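Local coordinates for Glyco_hydro_cc domain-containing protein (Pseudomonas viridiflava, PDB 6UAV), which probably cleaves the internal beta-1,3 linkages of beta-glucans, as an endo-beta-1,3-glucanase of glycoside hydrolase family 128, at residues Trp225-Arg229 with Ser237-Glu243. Sequence-based numbering, arbitrary orientation.
Sequences WFTGR and SSLLDAE
L239 and L240 give their backbone N-H groups to the carbonyls of T227 and G228, tying together two parts of the loop that joins the last strand of a TIM barrel, 220-225, to helix 248-255. The chain directions of 225-229 and 237-243 differ by 53°, and beyond W225, which ends the strand, both segments are irregular. L239 N donates to T227 O (3.1 Å) and more weakly to G228 O, which also accepts L240 N at 2.8 Å. The F226-T227 peptide is cis and not prolyl, just past strand eight, as in many related (beta/alpha)8 glycosidases, where this lies at the catalytic end of the barrel.

At the barrel end, W225 illustrates how an indole can be fixed through its edge: NE1 reaches a lone pair of S237 O at 2.9 Å, with the acceptor in the ring plane. With CG anti to the backbone N (chi1 -177°), the ring's pyrrole side turns to the other segment, and CD1 meets L239 CD2 at 3.6 Å; the same leucine also packs on helices 200-216 and 248-255. S237 OG donates to F226 O at 2.6 Å in the carbonyl plane and has a second partner in W188 NE1.

Farther out, R229 runs extended from CG to NE across L240, whose CB sits 3.5 Å above one guanidinium face. D17 forms a salt bridge with NH2, and Y10 OH is hydrogen-bonded to the same nitrogen; both probably help fix the group's rotation. The NE and NH1 side of the guanidinium is given to backbone carbonyls: NH1 approaches A242 O from above the carbonyl plane, whereas NE points almost straight at D241 O, 2.7 Å away with an N-H...O angle of 166°.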
loop_
_atom_site.group_PDB
_atom_site.type_symbol
_atom_site.label_atom_id
_atom_site.label_comp_id
_atom_site.label_asym_id
_atom_site.label_seq_id
_atom_site.Cartn_x
_atom_site.Cartn_y
_atom_site.Cartn_z
ATOM N N TRP A 225 -2.989 -1.807 -6.657
ATOM C CA TRP A 225 -2.628 -3.016 -7.419
ATOM C C TRP A 225 -1.113 -3.104 -7.588
ATOM O O TRP A 225 -0.448 -2.087 -7.969
ATOM C CB TRP A 225 -3.363 -3.039 -8.768
ATOM C CG TRP A 225 -3.100 -4.269 -9.575
ATOM C CD1 TRP A 225 -2.125 -4.480 -10.502
ATOM C CD2 TRP A 225 -3.810 -5.504 -9.450
ATOM N NE1 TRP A 225 -2.194 -5.758 -10.993
ATOM C CE2 TRP A 225 -3.246 -6.406 -10.375
ATOM C CE3 TRP A 225 -4.913 -5.895 -8.696
ATOM C CZ2 TRP A 225 -3.674 -7.731 -10.461
ATOM C CZ3 TRP A 225 -5.396 -7.178 -8.851
ATOM C CH2 TRP A 225 -4.768 -8.085 -9.702
ATOM N N PHE A 226 -0.591 -4.316 -7.489
ATOM C CA PHE A 226 0.820 -4.617 -7.813
ATOM C C PHE A 226 0.838 -5.313 -9.183
ATOM O O PHE A 226 0.352 -6.438 -9.266
ATOM C CB PHE A 226 1.467 -5.476 -6.733
ATOM C CG PHE A 226 2.947 -5.554 -6.906
ATOM C CD1 PHE A 226 3.471 -6.491 -7.764
ATOM C CD2 PHE A 226 3.797 -4.608 -6.361
ATOM C CE1 PHE A 226 4.822 -6.553 -8.007
ATOM C CE2 PHE A 226 5.158 -4.660 -6.581
ATOM C CZ PHE A 226 5.655 -5.651 -7.394
ATOM N N THR A 227 1.339 -4.668 -10.256
ATOM C CA THR A 227 2.035 -3.380 -10.289
ATOM C C THR A 227 1.972 -2.764 -11.693
ATOM O O THR A 227 1.234 -3.272 -12.568
ATOM C CB THR A 227 3.514 -3.548 -9.905
ATOM O OG1 THR A 227 4.233 -2.307 -9.825
ATOM C CG2 THR A 227 4.237 -4.475 -10.868
ATOM N N GLY A 228 2.698 -1.668 -11.924
ATOM C CA GLY A 228 2.695 -1.028 -13.258
ATOM C C GLY A 228 3.280 -1.973 -14.307
ATOM O O GLY A 228 2.629 -2.343 -15.266
ATOM N N ARG A 229 4.516 -2.362 -14.124
ATOM C CA ARG A 229 5.217 -3.304 -14.997
ATOM C C ARG A 229 6.112 -4.196 -14.189
ATOM O O ARG A 229 6.762 -3.699 -13.244
ATOM C CB ARG A 229 6.210 -2.579 -15.923
ATOM C CG ARG A 229 5.592 -1.501 -16.769
ATOM C CD ARG A 229 6.683 -0.845 -17.599
ATOM N NE ARG A 229 5.947 -0.001 -18.495
ATOM C CZ ARG A 229 5.583 1.241 -18.248
ATOM N NH1 ARG A 229 4.859 1.878 -19.153
ATOM N NH2 ARG A 229 5.910 1.827 -17.107
ATOM N N SER A 237 0.388 -9.730 -14.127
ATOM C CA SER A 237 0.095 -8.707 -13.093
ATOM C C SER A 237 0.339 -7.263 -13.581
ATOM O O SER A 237 -0.145 -6.337 -12.930
ATOM C CB SER A 237 0.909 -9.023 -11.835
ATOM O OG SER A 237 0.183 -8.678 -10.668
ATOM N N SER A 238 0.979 -7.066 -14.728
ATOM C CA SER A 238 1.323 -5.700 -15.239
ATOM C C SER A 238 0.093 -4.933 -15.767
ATOM O O SER A 238 -0.675 -5.476 -16.605
ATOM C CB SER A 238 2.408 -5.750 -16.313
ATOM O OG SER A 238 3.632 -6.262 -15.779
ATOM N N LEU A 239 -0.036 -3.661 -15.374
ATOM C CA LEU A 239 -1.069 -2.741 -15.888
ATOM C C LEU A 239 -0.573 -1.937 -17.104
ATOM O O LEU A 239 -1.424 -1.417 -17.827
ATOM C CB LEU A 239 -1.453 -1.755 -14.803
ATOM C CG LEU A 239 -1.979 -2.314 -13.491
ATOM C CD1 LEU A 239 -2.151 -1.176 -12.526
ATOM C CD2 LEU A 239 -3.284 -3.062 -13.648
ATOM N N LEU A 240 0.732 -1.902 -17.338
ATOM C CA LEU A 240 1.385 -1.043 -18.370
ATOM C C LEU A 240 2.331 -1.904 -19.214
ATOM O O LEU A 240 2.888 -2.908 -18.716
ATOM C CB LEU A 240 2.164 0.097 -17.708
ATOM C CG LEU A 240 1.302 1.148 -17.016
ATOM C CD1 LEU A 240 2.108 1.942 -16.003
ATOM C CD2 LEU A 240 0.564 2.052 -18.026
ATOM N N ASP A 241 2.547 -1.496 -20.464
ATOM C CA ASP A 241 3.548 -2.211 -21.314
ATOM C C ASP A 241 4.498 -1.137 -21.856
ATOM O O ASP A 241 5.369 -0.681 -21.067
ATOM C CB ASP A 241 2.890 -3.091 -22.366
ATOM C CG ASP A 241 3.869 -3.981 -23.123
ATOM O OD1 ASP A 241 5.090 -3.997 -22.794
ATOM O OD2 ASP A 241 3.436 -4.593 -24.056
ATOM N N ALA A 242 4.345 -0.715 -23.113
ATOM C CA ALA A 242 5.159 0.393 -23.659
ATOM C C ALA A 242 4.933 1.630 -22.780
ATOM O O ALA A 242 3.870 1.774 -22.201
ATOM C CB ALA A 242 4.774 0.671 -25.112
ATOM N N GLU A 243 5.873 2.568 -22.772
ATOM C CA GLU A 243 5.652 3.864 -22.109
ATOM C C GLU A 243 4.324 4.483 -22.563
ATOM O O GLU A 243 4.068 4.628 -23.779
ATOM C CB GLU A 243 6.846 4.779 -22.313
ATOM C CG GLU A 243 6.695 6.090 -21.606
ATOM C CD GLU A 243 7.964 6.907 -21.577
ATOM O OE1 GLU A 243 8.944 6.493 -22.216
ATOM O OE2 GLU A 243 7.889 7.996 -21.013
#